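Local coordinates for protein Afp3 (Serratia entomophila, PDB 6RBN) that is a sheath protein of the anti-feeding prophage, a contractile injection system, and probably helps drive the inner tube outward when the sheath contracts, at residues F184-S189 against Q203-Y208; Y207-E212 against I319-H324; N293-G298 against G329-G334; I347-L352 against M432-P437. One frame throughout, in Å; residues are numbered along the deposited sequence.

Contact 1: residues F184-S189 against Q203-Y208; sequences FLLADS and QVAVYY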
loop_
_atom_site.group_PDB
_atom_site.type_symbol
_atom_site.label_atom_id
_atom_site.label_comp_id
_atom_site.label_asym_id
_atom_site.label_seq_id
_atom_site.Cartn_x
_atom_site.Cartn_y
_atom_site.Cartn_z
ATOM N N PHE D 184 -45.774 1.434 49.319
ATOM C CA PHE D 184 -45.314 2.419 50.292
ATOM C C PHE D 184 -46.529 3.211 50.748
ATOM O O PHE D 184 -47.120 3.948 49.957
ATOM C CB PHE D 184 -44.252 3.328 49.684
ATOM C CG PHE D 184 -43.529 4.172 50.688
ATOM C CD1 PHE D 184 -42.526 3.626 51.468
ATOM C CD2 PHE D 184 -43.844 5.508 50.848
ATOM C CE1 PHE D 184 -41.848 4.393 52.389
ATOM C CE2 PHE D 184 -43.171 6.281 51.771
ATOM C CZ PHE D 184 -42.172 5.719 52.541
ATOM N N LEU D 185 -46.903 3.055 52.012
ATOM C CA LEU D 185 -48.081 3.712 52.559
ATOM C C LEU D 185 -47.743 5.120 53.024
ATOM O O LEU D 185 -46.708 5.347 53.657
ATOM C CB LEU D 185 -48.647 2.898 53.721
ATOM C CG LEU D 185 -49.884 3.414 54.455
ATOM C CD1 LEU D 185 -51.070 3.497 53.534
ATOM C CD2 LEU D 185 -50.195 2.517 55.627
ATOM N N LEU D 186 -48.619 6.066 52.705
ATOM C CA LEU D 186 -48.503 7.444 53.173
ATOM C C LEU D 186 -49.639 7.689 54.161
ATOM O O LEU D 186 -50.725 8.133 53.787
ATOM C CB LEU D 186 -48.549 8.430 52.019
ATOM C CG LEU D 186 -47.386 8.375 51.039
ATOM C CD1 LEU D 186 -47.605 9.346 49.900
ATOM C CD2 LEU D 186 -46.101 8.676 51.766
ATOM N N ALA D 187 -49.378 7.399 55.428
ATOM C CA ALA D 187 -50.378 7.557 56.468
ATOM C C ALA D 187 -50.413 8.999 56.959
ATOM O O ALA D 187 -49.580 9.830 56.595
ATOM C CB ALA D 187 -50.101 6.601 57.626
ATOM N N ASP D 188 -51.399 9.289 57.801
ATOM C CA ASP D 188 -51.613 10.632 58.317
ATOM C C ASP D 188 -51.852 10.562 59.814
ATOM O O ASP D 188 -52.704 9.798 60.272
ATOM C CB ASP D 188 -52.805 11.294 57.636
ATOM C CG ASP D 188 -52.536 11.619 56.200
ATOM O OD1 ASP D 188 -51.390 11.985 55.876
ATOM O OD2 ASP D 188 -53.452 11.462 55.370
ATOM N N SER D 189 -51.109 11.362 60.564
ATOM C CA SER D 189 -51.304 11.395 62.000
ATOM C C SER D 189 -52.580 12.155 62.336
ATOM O O SER D 189 -53.096 12.946 61.543
ATOM C CB SER D 189 -50.104 12.041 62.686
ATOM O OG SER D 189 -50.284 12.053 64.088
ATOM N N GLN D 203 -42.143 0.676 55.388
ATOM C CA GLN D 203 -42.889 1.017 54.189
ATOM C C GLN D 203 -43.887 2.143 54.418
ATOM O O GLN D 203 -44.739 2.382 53.562
ATOM C CB GLN D 203 -43.632 -0.214 53.672
ATOM C CG GLN D 203 -42.761 -1.408 53.341
ATOM C CD GLN D 203 -41.765 -1.130 52.244
ATOM O OE1 GLN D 203 -40.562 -1.121 52.477
ATOM N NE2 GLN D 203 -42.262 -0.891 51.041
ATOM N N VAL D 204 -43.820 2.826 55.560
ATOM C CA VAL D 204 -44.851 3.769 55.977
ATOM C C VAL D 204 -44.203 5.111 56.284
ATOM O O VAL D 204 -43.197 5.170 56.997
ATOM C CB VAL D 204 -45.632 3.245 57.201
ATOM C CG1 VAL D 204 -46.617 4.277 57.715
ATOM C CG2 VAL D 204 -46.375 1.990 56.840
ATOM N N ALA D 205 -44.771 6.182 55.733
ATOM C CA ALA D 205 -44.384 7.550 56.050
ATOM C C ALA D 205 -45.621 8.311 56.500
ATOM O O ALA D 205 -46.559 8.491 55.717
ATOM C CB ALA D 205 -43.744 8.232 54.843
ATOM N N VAL D 206 -45.620 8.757 57.747
ATOM C CA VAL D 206 -46.737 9.486 58.339
ATOM C C VAL D 206 -46.499 10.973 58.109
ATOM O O VAL D 206 -45.354 11.415 58.028
ATOM C CB VAL D 206 -46.858 9.120 59.835
ATOM C CG1 VAL D 206 -48.055 9.772 60.505
ATOM C CG2 VAL D 206 -46.910 7.613 60.002
ATOM N N TYR D 207 -47.573 11.747 57.931
ATOM C CA TYR D 207 -47.486 13.196 57.736
ATOM C C TYR D 207 -48.567 13.854 58.581
ATOM O O TYR D 207 -49.758 13.651 58.332
ATOM C CB TYR D 207 -47.634 13.563 56.261
ATOM C CG TYR D 207 -46.449 13.145 55.429
ATOM C CD1 TYR D 207 -45.334 13.964 55.311
ATOM C CD2 TYR D 207 -46.424 11.914 54.791
ATOM C CE1 TYR D 207 -44.244 13.578 54.561
ATOM C CE2 TYR D 207 -45.335 11.519 54.046
ATOM C CZ TYR D 207 -44.247 12.355 53.936
ATOM O OH TYR D 207 -43.163 11.967 53.189
ATOM N N TYR D 208 -48.160 14.645 59.577
ATOM C CA TYR D 208 -49.096 15.043 60.626
ATOM C C TYR D 208 -50.111 16.138 60.277
ATOM O O TYR D 208 -51.311 15.854 60.388
ATOM C CB TYR D 208 -48.329 15.413 61.904
ATOM C CG TYR D 208 -49.158 16.157 62.928
ATOM C CD1 TYR D 208 -50.194 15.539 63.605
ATOM C CD2 TYR D 208 -48.874 17.477 63.234
ATOM C CE1 TYR D 208 -50.947 16.229 64.531
ATOM C CE2 TYR D 208 -49.614 18.169 64.167
ATOM C CZ TYR D 208 -50.647 17.539 64.815
ATOM O OH TYR D 208 -51.386 18.226 65.749
#

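Contact 2: residues Y207-E212 against I319-H324; sequences YYPNVE and INVIRH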
loop_
_atom_site.group_PDB
_atom_site.type_symbol
_atom_site.label_atom_id
_atom_site.label_comp_id
_atom_site.label_asym_id
_atom_site.label_seq_id
_atom_site.Cartn_x
_atom_site.Cartn_y
_atom_site.Cartn_z
ATOM N N TYR D 207 -47.573 11.747 57.931
ATOM C CA TYR D 207 -47.486 13.196 57.736
ATOM C C TYR D 207 -48.567 13.854 58.581
ATOM O O TYR D 207 -49.758 13.651 58.332
ATOM C CB TYR D 207 -47.634 13.563 56.261
ATOM C CG TYR D 207 -46.449 13.145 55.429
ATOM C CD1 TYR D 207 -45.334 13.964 55.311
ATOM C CD2 TYR D 207 -46.424 11.914 54.791
ATOM C CE1 TYR D 207 -44.244 13.578 54.561
ATOM C CE2 TYR D 207 -45.335 11.519 54.046
ATOM C CZ TYR D 207 -44.247 12.355 53.936
ATOM O OH TYR D 207 -43.163 11.967 53.189
ATOM N N TYR D 208 -48.160 14.645 59.577
ATOM C CA TYR D 208 -49.096 15.043 60.626
ATOM C C TYR D 208 -50.111 16.138 60.277
ATOM O O TYR D 208 -51.311 15.854 60.388
ATOM C CB TYR D 208 -48.329 15.413 61.904
ATOM C CG TYR D 208 -49.158 16.157 62.928
ATOM C CD1 TYR D 208 -50.194 15.539 63.605
ATOM C CD2 TYR D 208 -48.874 17.477 63.234
ATOM C CE1 TYR D 208 -50.947 16.229 64.531
ATOM C CE2 TYR D 208 -49.614 18.169 64.167
ATOM C CZ TYR D 208 -50.647 17.539 64.815
ATOM O OH TYR D 208 -51.386 18.226 65.749
ATOM N N PRO D 209 -49.743 17.370 59.890
ATOM C CA PRO D 209 -50.740 18.450 59.947
ATOM C C PRO D 209 -51.740 18.380 58.803
ATOM O O PRO D 209 -51.373 18.219 57.638
ATOM C CB PRO D 209 -49.890 19.725 59.841
ATOM C CG PRO D 209 -48.485 19.289 60.041
ATOM C CD PRO D 209 -48.452 17.926 59.443
ATOM N N ASN D 210 -53.020 18.475 59.157
ATOM C CA ASN D 210 -54.053 18.640 58.148
ATOM C C ASN D 210 -53.909 19.998 57.482
ATOM O O ASN D 210 -53.546 20.993 58.114
ATOM C CB ASN D 210 -55.447 18.508 58.758
ATOM C CG ASN D 210 -55.810 17.079 59.077
ATOM O OD1 ASN D 210 -55.536 16.171 58.298
ATOM N ND2 ASN D 210 -56.442 16.872 60.221
ATOM N N VAL D 211 -54.189 20.031 56.188
ATOM C CA VAL D 211 -53.896 21.185 55.355
ATOM C C VAL D 211 -55.216 21.764 54.868
ATOM O O VAL D 211 -56.066 21.028 54.353
ATOM C CB VAL D 211 -52.983 20.796 54.181
ATOM C CG1 VAL D 211 -52.616 21.995 53.418
ATOM C CG2 VAL D 211 -51.732 20.106 54.688
ATOM N N GLU D 212 -55.392 23.072 55.032
ATOM C CA GLU D 212 -56.678 23.718 54.816
ATOM C C GLU D 212 -56.736 24.399 53.455
ATOM O O GLU D 212 -55.769 25.027 53.016
ATOM C CB GLU D 212 -56.962 24.735 55.919
ATOM C CG GLU D 212 -57.201 24.094 57.271
ATOM C CD GLU D 212 -57.471 25.108 58.353
ATOM O OE1 GLU D 212 -57.336 26.318 58.076
ATOM O OE2 GLU D 212 -57.819 24.699 59.478
ATOM N N ILE D 319 -42.832 11.205 61.709
ATOM C CA ILE D 319 -44.036 12.021 61.738
ATOM C C ILE D 319 -44.055 13.052 60.615
ATOM O O ILE D 319 -45.119 13.330 60.051
ATOM C CB ILE D 319 -44.231 12.687 63.117
ATOM C CG1 ILE D 319 -44.239 11.622 64.214
ATOM C CG2 ILE D 319 -45.570 13.366 63.205
ATOM C CD1 ILE D 319 -45.329 10.577 64.070
ATOM N N ASN D 320 -42.894 13.624 60.270
ATOM C CA ASN D 320 -42.651 14.352 59.014
ATOM C C ASN D 320 -43.586 15.559 58.859
ATOM O O ASN D 320 -44.490 15.583 58.027
ATOM C CB ASN D 320 -42.770 13.414 57.811
ATOM C CG ASN D 320 -41.726 12.332 57.815
ATOM O OD1 ASN D 320 -40.582 12.563 58.187
ATOM N ND2 ASN D 320 -42.112 11.137 57.396
ATOM N N VAL D 321 -43.355 16.540 59.720
ATOM C CA VAL D 321 -44.263 17.669 59.872
ATOM C C VAL D 321 -44.228 18.567 58.636
ATOM O O VAL D 321 -43.172 18.880 58.089
ATOM C CB VAL D 321 -43.894 18.446 61.146
ATOM C CG1 VAL D 321 -44.781 19.632 61.320
ATOM C CG2 VAL D 321 -43.980 17.536 62.356
ATOM N N ILE D 322 -45.415 18.966 58.179
ATOM C CA ILE D 322 -45.576 20.044 57.207
ATOM C C ILE D 322 -45.425 21.363 57.955
ATOM O O ILE D 322 -46.279 21.719 58.772
ATOM C CB ILE D 322 -46.945 19.973 56.515
ATOM C CG1 ILE D 322 -47.190 18.590 55.916
ATOM C CG2 ILE D 322 -47.037 21.037 55.442
ATOM C CD1 ILE D 322 -46.224 18.211 54.848
ATOM N N ARG D 323 -44.352 22.092 57.676
ATOM C CA ARG D 323 -44.042 23.332 58.372
ATOM C C ARG D 323 -44.397 24.534 57.512
ATOM O O ARG D 323 -44.505 24.442 56.287
ATOM C CB ARG D 323 -42.560 23.393 58.747
ATOM C CG ARG D 323 -42.134 22.376 59.776
ATOM C CD ARG D 323 -42.675 22.725 61.140
ATOM N NE ARG D 323 -42.172 24.012 61.604
ATOM C CZ ARG D 323 -41.025 24.175 62.254
ATOM N NH1 ARG D 323 -40.262 23.129 62.526
ATOM N NH2 ARG D 323 -40.645 25.382 62.639
ATOM N N HIS D 324 -44.576 25.672 58.171
ATOM C CA HIS D 324 -44.796 26.943 57.498
ATOM C C HIS D 324 -43.592 27.845 57.700
ATOM O O HIS D 324 -43.211 28.136 58.839
ATOM C CB HIS D 324 -46.057 27.641 58.005
ATOM C CG HIS D 324 -46.402 28.882 57.241
ATOM N ND1 HIS D 324 -45.860 30.113 57.538
ATOM C CD2 HIS D 324 -47.228 29.080 56.189
ATOM C CE1 HIS D 324 -46.337 31.015 56.701
ATOM N NE2 HIS D 324 -47.171 30.415 55.872
#

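Contact 3: residues N293-G298 against G329-G334; sequences NVVLNG and GLVVWG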
loop_
_atom_site.group_PDB
_atom_site.type_symbol
_atom_site.label_atom_id
_atom_site.label_comp_id
_atom_site.label_asym_id
_atom_site.label_seq_id
_atom_site.Cartn_x
_atom_site.Cartn_y
_atom_site.Cartn_z
ATOM N N ASN D 293 -38.084 19.328 50.691
ATOM C CA ASN D 293 -38.025 20.783 50.614
ATOM C C ASN D 293 -38.967 21.321 49.550
ATOM O O ASN D 293 -38.723 22.403 49.009
ATOM C CB ASN D 293 -36.616 21.306 50.331
ATOM C CG ASN D 293 -35.765 21.397 51.569
ATOM O OD1 ASN D 293 -36.238 21.811 52.618
ATOM N ND2 ASN D 293 -34.500 21.033 51.448
ATOM N N VAL D 294 -40.017 20.606 49.237
ATOM C CA VAL D 294 -40.933 21.002 48.180
ATOM C C VAL D 294 -42.000 21.902 48.778
ATOM O O VAL D 294 -42.607 21.574 49.801
ATOM C CB VAL D 294 -41.546 19.762 47.507
ATOM C CG1 VAL D 294 -42.509 20.167 46.403
ATOM C CG2 VAL D 294 -40.450 18.868 46.964
ATOM N N VAL D 295 -42.217 23.049 48.151
ATOM C CA VAL D 295 -43.260 23.974 48.562
ATOM C C VAL D 295 -44.577 23.506 47.962
ATOM O O VAL D 295 -44.670 23.275 46.750
ATOM C CB VAL D 295 -42.924 25.408 48.128
ATOM C CG1 VAL D 295 -44.050 26.353 48.487
ATOM C CG2 VAL D 295 -41.630 25.856 48.766
ATOM N N LEU D 296 -45.592 23.357 48.805
ATOM C CA LEU D 296 -46.870 22.804 48.380
ATOM C C LEU D 296 -47.657 23.855 47.607
ATOM O O LEU D 296 -47.969 24.921 48.142
ATOM C CB LEU D 296 -47.659 22.322 49.593
ATOM C CG LEU D 296 -47.005 21.209 50.412
ATOM C CD1 LEU D 296 -47.815 20.914 51.656
ATOM C CD2 LEU D 296 -46.837 19.964 49.582
ATOM N N ASN D 297 -47.981 23.553 46.352
ATOM C CA ASN D 297 -48.797 24.444 45.546
ATOM C C ASN D 297 -50.261 24.306 45.936
ATOM O O ASN D 297 -50.662 23.353 46.608
ATOM C CB ASN D 297 -48.634 24.138 44.060
ATOM C CG ASN D 297 -47.254 24.452 43.551
ATOM O OD1 ASN D 297 -46.661 25.468 43.911
ATOM N ND2 ASN D 297 -46.726 23.579 42.705
ATOM N N GLY D 298 -51.067 25.269 45.505
ATOM C CA GLY D 298 -52.474 25.187 45.834
ATOM C C GLY D 298 -52.791 25.843 47.158
ATOM O O GLY D 298 -53.086 27.040 47.229
ATOM N N GLY D 329 -43.491 29.556 52.342
ATOM C CA GLY D 329 -44.856 29.075 52.306
ATOM C C GLY D 329 -45.037 27.810 53.114
ATOM O O GLY D 329 -44.633 27.760 54.277
ATOM N N LEU D 330 -45.625 26.778 52.514
ATOM C CA LEU D 330 -45.815 25.491 53.178
ATOM C C LEU D 330 -44.812 24.508 52.601
ATOM O O LEU D 330 -44.915 24.127 51.432
ATOM C CB LEU D 330 -47.239 24.973 53.007
ATOM C CG LEU D 330 -48.324 25.756 53.734
ATOM C CD1 LEU D 330 -49.681 25.161 53.436
ATOM C CD2 LEU D 330 -48.048 25.750 55.216
ATOM N N VAL D 331 -43.857 24.092 53.421
ATOM C CA VAL D 331 -42.775 23.214 53.001
ATOM C C VAL D 331 -42.907 21.901 53.751
ATOM O O VAL D 331 -43.042 21.893 54.978
ATOM C CB VAL D 331 -41.406 23.872 53.270
ATOM C CG1 VAL D 331 -40.273 22.946 52.889
ATOM C CG2 VAL D 331 -41.292 25.182 52.527
ATOM N N VAL D 332 -42.889 20.790 53.014
ATOM C CA VAL D 332 -42.806 19.489 53.659
ATOM C C VAL D 332 -41.422 19.338 54.284
ATOM O O VAL D 332 -40.400 19.686 53.685
ATOM C CB VAL D 332 -43.145 18.365 52.657
ATOM C CG1 VAL D 332 -42.292 18.441 51.409
ATOM C CG2 VAL D 332 -43.011 17.001 53.305
ATOM N N TRP D 333 -41.389 18.889 55.536
ATOM C CA TRP D 333 -40.191 19.080 56.350
ATOM C C TRP D 333 -39.986 17.821 57.186
ATOM O O TRP D 333 -40.505 17.717 58.299
ATOM C CB TRP D 333 -40.349 20.325 57.209
ATOM C CG TRP D 333 -39.116 20.840 57.848
ATOM C CD1 TRP D 333 -38.771 20.741 59.155
ATOM C CD2 TRP D 333 -38.069 21.577 57.212
ATOM N NE1 TRP D 333 -37.568 21.358 59.378
ATOM C CE2 TRP D 333 -37.115 21.877 58.195
ATOM C CE3 TRP D 333 -37.842 22.001 55.901
ATOM C CZ2 TRP D 333 -35.954 22.583 57.913
ATOM C CZ3 TRP D 333 -36.690 22.701 55.627
ATOM C CH2 TRP D 333 -35.761 22.985 56.625
ATOM N N GLY D 334 -39.212 16.884 56.651
ATOM C CA GLY D 334 -39.001 15.602 57.288
ATOM C C GLY D 334 -39.054 14.473 56.282
ATOM O O GLY D 334 -39.940 14.450 55.424
#

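Contact 4: residues I347-L352 against M432-P437; sequences IPVRRL and MAAVRP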
loop_
_atom_site.group_PDB
_atom_site.type_symbol
_atom_site.label_atom_id
_atom_site.label_comp_id
_atom_site.label_asym_id
_atom_site.label_seq_id
_atom_site.Cartn_x
_atom_site.Cartn_y
_atom_site.Cartn_z
ATOM N N ILE D 347 -36.755 8.003 54.126
ATOM C CA ILE D 347 -37.557 7.736 52.925
ATOM C C ILE D 347 -36.730 7.549 51.658
ATOM O O ILE D 347 -36.986 6.573 50.934
ATOM C CB ILE D 347 -38.653 8.801 52.779
ATOM C CG1 ILE D 347 -39.576 8.787 53.992
ATOM C CG2 ILE D 347 -39.479 8.574 51.531
ATOM C CD1 ILE D 347 -40.514 9.955 54.035
ATOM N N PRO D 348 -35.747 8.414 51.297
ATOM C CA PRO D 348 -35.087 8.201 49.993
ATOM C C PRO D 348 -34.184 6.981 49.932
ATOM O O PRO D 348 -33.911 6.484 48.837
ATOM C CB PRO D 348 -34.287 9.489 49.792
ATOM C CG PRO D 348 -34.007 9.955 51.119
ATOM C CD PRO D 348 -35.225 9.658 51.905
ATOM N N VAL D 349 -33.709 6.485 51.073
ATOM C CA VAL D 349 -32.957 5.236 51.072
ATOM C C VAL D 349 -33.899 4.058 50.874
ATOM O O VAL D 349 -33.581 3.098 50.163
ATOM C CB VAL D 349 -32.142 5.116 52.371
ATOM C CG1 VAL D 349 -31.363 3.816 52.416
ATOM C CG2 VAL D 349 -31.215 6.301 52.514
ATOM N N ARG D 350 -35.093 4.129 51.463
ATOM C CA ARG D 350 -36.050 3.037 51.355
ATOM C C ARG D 350 -36.659 2.951 49.961
ATOM O O ARG D 350 -36.771 1.859 49.397
ATOM C CB ARG D 350 -37.143 3.209 52.407
ATOM C CG ARG D 350 -38.301 2.237 52.315
ATOM C CD ARG D 350 -37.938 0.827 52.743
ATOM N NE ARG D 350 -37.524 -0.009 51.625
ATOM C CZ ARG D 350 -37.074 -1.251 51.747
ATOM N NH1 ARG D 350 -36.986 -1.812 52.945
ATOM N NH2 ARG D 350 -36.718 -1.938 50.673
ATOM N N ARG D 351 -37.053 4.087 49.386
ATOM C CA ARG D 351 -37.670 4.072 48.067
ATOM C C ARG D 351 -36.665 3.924 46.934
ATOM O O ARG D 351 -37.080 3.679 45.800
ATOM C CB ARG D 351 -38.501 5.337 47.847
ATOM C CG ARG D 351 -39.748 5.397 48.704
ATOM C CD ARG D 351 -40.565 6.644 48.433
ATOM N NE ARG D 351 -41.144 6.647 47.095
ATOM C CZ ARG D 351 -40.800 7.502 46.139
ATOM N NH1 ARG D 351 -39.887 8.429 46.375
ATOM N NH2 ARG D 351 -41.379 7.433 44.948
ATOM N N LEU D 352 -35.369 4.081 47.200
ATOM C CA LEU D 352 -34.367 3.719 46.205
ATOM C C LEU D 352 -34.297 2.209 46.040
ATOM O O LEU D 352 -34.273 1.698 44.915
ATOM C CB LEU D 352 -33.001 4.271 46.597
ATOM C CG LEU D 352 -31.842 3.921 45.667
ATOM C CD1 LEU D 352 -32.050 4.519 44.295
ATOM C CD2 LEU D 352 -30.535 4.383 46.267
ATOM N N MET D 432 -26.169 -2.958 47.362
ATOM C CA MET D 432 -26.020 -1.564 46.974
ATOM C C MET D 432 -25.587 -0.739 48.173
ATOM O O MET D 432 -25.591 -1.210 49.312
ATOM C CB MET D 432 -27.314 -0.986 46.393
ATOM C CG MET D 432 -27.634 -1.440 44.989
ATOM S SD MET D 432 -29.142 -0.693 44.362
ATOM C CE MET D 432 -30.361 -1.713 45.164
ATOM N N ALA D 433 -25.219 0.512 47.904
ATOM C CA ALA D 433 -24.784 1.443 48.939
ATOM C C ALA D 433 -25.371 2.812 48.626
ATOM O O ALA D 433 -24.960 3.454 47.656
ATOM C CB ALA D 433 -23.262 1.511 49.021
ATOM N N ALA D 434 -26.315 3.260 49.444
ATOM C CA ALA D 434 -26.989 4.531 49.245
ATOM C C ALA D 434 -26.381 5.613 50.128
ATOM O O ALA D 434 -25.667 5.334 51.094
ATOM C CB ALA D 434 -28.485 4.399 49.538
ATOM N N VAL D 435 -26.672 6.862 49.779
ATOM C CA VAL D 435 -26.186 8.028 50.504
ATOM C C VAL D 435 -27.339 8.595 51.327
ATOM O O VAL D 435 -28.502 8.539 50.912
ATOM C CB VAL D 435 -25.572 9.066 49.535
ATOM C CG1 VAL D 435 -26.600 9.623 48.553
ATOM C CG2 VAL D 435 -24.844 10.182 50.277
ATOM N N ARG D 436 -27.017 9.089 52.546
ATOM C CA ARG D 436 -28.003 9.601 53.481
ATOM C C ARG D 436 -28.034 11.125 53.451
ATOM O O ARG D 436 -26.996 11.767 53.267
ATOM C CB ARG D 436 -27.699 9.125 54.906
ATOM C CG ARG D 436 -28.119 7.694 55.200
ATOM C CD ARG D 436 -27.015 6.704 54.900
ATOM N NE ARG D 436 -27.340 5.370 55.386
ATOM C CZ ARG D 436 -27.889 4.423 54.638
ATOM N NH1 ARG D 436 -28.164 4.662 53.367
ATOM N NH2 ARG D 436 -28.156 3.233 55.157
ATOM N N PRO D 437 -29.202 11.740 53.622
ATOM C CA PRO D 437 -29.291 13.198 53.529
ATOM C C PRO D 437 -28.762 13.900 54.770
ATOM O O PRO D 437 -28.671 13.331 55.857
ATOM C CB PRO D 437 -30.793 13.447 53.365
ATOM C CG PRO D 437 -31.426 12.295 54.022
ATOM C CD PRO D 437 -30.534 11.125 53.758
#

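Contact 1: residues F184-S189 against Q203-Y208
Two strands, 185-188 and 204-207, pair as a short, loosely bonded parallel sheet in the core of this sheath subunit. Phe184 leads into the first strand. Its CG is anti to the backbone N (chi1 -168°), which swings the ring across to the other segment. CB lies near the carbonyl of Gln203. CD1 is closer, 3.3 Å from Gln203 O, which sits over one face of the ring. CE1 passes the carbonyl carbon of Gln203. At the far end, CE2 meets CB of Ala205 at 3.7 Å, and CZ touches the same methyl.

The backbone pairing starts at the oxygen over this ring. Leu185 N donates to Gln203 O at 2.7 Å, nearly along the C=O axis. Leu185 O accepts from Ala205 N at 3.0 Å (N-H...O 166°). The pairing is regular at Leu185 and Val204 and weakly bonded beyond. Tyr207 N reaches Ala187 O from above the carbonyl plane, and the last bond, Ser189 N to Tyr207 O, is weak.

Leu185, Ala187, Val204 and Val206 share one face. Leu185 CB touches Val204 CG2 at 4.0 Å, the two side chains pointing the same way. Leu186, Asp188, Ala205 and Tyr207 share the other, where Leu186 CD2 meets the edge of the Tyr207 ring at CE2 (3.7 Å). Asp188 OD1 is hydrogen-bonded to Ser271 OG.

The sheet is buried between helices. Tyr170 of helix 163-172 covers Leu185 and Ala187. Helices 271-284 and 347-364 pack on the face of Leu186, Ala205 and Tyr207.

Contact 2: residues Y207-E212 against I319-H324
The side-chain nitrogen ND2 of Asn320 is gripped by two backbone carbonyls. One is Arg336 O. The other, Val206 O, forms a weak bond. The nitrogen also lies over one face of the Tyr207 ring, 4.2 Å above the plane and offset toward the rim. The amide and the ring are turned 41° from each other, so they cross obliquely and do not stack. Two hydrogen bonds probably fix the amide's rotation in this buried place.

The rest of Asn320 also serves the contact. Its CB touches Tyr207 CE1 at 3.6 Å, and its backbone O lies 3.3 Å from Tyr207 CD1. The residue has a positive phi of 60°, so the chain turns here as it leads toward strand 322-325.

Across the two segments the direct polar link is slight. Tyr208 N points to Ile319 O at 3.3 Å, a weak and bent bond. The same oxygen receives a CA-H contact from Tyr207. Tyr208 CB meets Ile319 CG2 at 3.7 Å, while its ring leads away. CD and CG of Pro209 lie against the other backbone: CD is 3.5 Å from Ile322 N, CD also touches Ile322 CG1, and CG reaches Val321 CG1 at 3.9 Å.

This turn joins the parallel pair to the antiparallel sheet of strand 211-213 and packs on the strand that enters the 322-332 hairpin. Val332 of strand 329-332 and Ile274 of helix 271-284 pack on both Tyr207 and Ile322. Ile347 of helix 347-364 closes on Tyr207 and Asn320.

Contact 3: residues N293-G298 against G329-G334
The flat groups here are the Trp333 indole and the Asn293 amide, set side by side. Their planes are 51° apart. Asn293 OD1 approaches the six-membered ring obliquely and comes 3.2 Å from Trp333 CZ3. Trp333 also makes an edge-to-face pair with Phe325, across the beta-hairpin of strands 322-325 and 329-332, within the subtilisin-like family region of tail sheath proteins. Asn293 ND2 makes a weak hydrogen bond to Val271 O of a neighbouring Afp2 chain, and Asn268 of that chain packs on both Asn293 and Trp333.

Loop 293-298 adds a single beta bridge to the side of this hairpin, Val295 with Val331. The touching parts, 293-296 and 330-333, run 145° apart. Leu296 N donates to Leu330 O at 2.8 Å, almost straight (169°) and nearly along the C=O axis. The second bond, Val332 N to Val294 O, is weak at 3.3 Å.

The side chains of Val295 and Val331 cross obliquely, CG2 to CG2 at 3.8 Å. The other methyl of Val331, CG1, rests on the backbone of Asn293. Val294 and Leu296 also pack on Val277 of helix 271-284. Val332 CG1 takes the crowded position between its own N and carbonyl carbon, and from there lies 3.5 Å from Val294 O.

Contact 4: residues I347-L352 against M432-P437
The first turns of helix 347-364 face an irregular segment, 432-437, and the backbones come nearest at Val349 and Ala434, whose CA atoms are 6.3 Å apart. No hydrogen bond joins the two. Side chains of the helix meet a methyl, a guanidinium and one backbone oxygen.

Val349 does most of it. Its CG1 is anti to the backbone N (chi1 179°) and meets two neighbours, Ala434 CB at 4.1 Å and Arg436 NH1 at 3.4 Å. Its CG2 lies 3.6 Å from the same NH1 and 3.9 Å from Val435 O. NH1 thus comes obliquely against both methyls of one valine. Three residues on, Leu352 sits on the same side of the helix, and its CD2 touches Ala434 CB at 3.9 Å. The alanine methyl is shared by the two helix residues.

Both segments lie within the phage tail sheath C-terminal family region. Segment 432-437 links strands 425-432 and 437-446, and Pro437 pairs in an antiparallel ladder with a strand of a neighbouring Afp2 chain, so the sheet runs on between subunits. Gln350 of another Afp2 chain packs on Val349.

Arg436 reaches the helix by a bent path. Its CG is anti to the carbonyl carbon, the chain folds at chi2 (90°), and the side chain then crosses Val349 at about a right angle, with NH1 leading.

Contacts 1 and 2 are the buried ones nearly throughout, contact 3 is somewhat less so, and contact 4 is only partly buried. Contacts 3 and 4 both touch Afp2 chains, whereas no other chain touches contact 1. Contact 1 lies nearest the centre of the chain, about 9 Å from centre to centre. Contacts 1 and 2 share Tyr207 and Tyr208. Contacts 2 and 3 use the two strands of one hairpin. Ile347 of the helix in contact 4 reaches contacts 1 and 2. The chemistry shifts with place: backbone hydrogen bonds, two of them weak, in contact 1, apolar packing with one weak bond in contact 2, a lone bridge in contact 3, and side-chain packing with no hydrogen bond across contact 4.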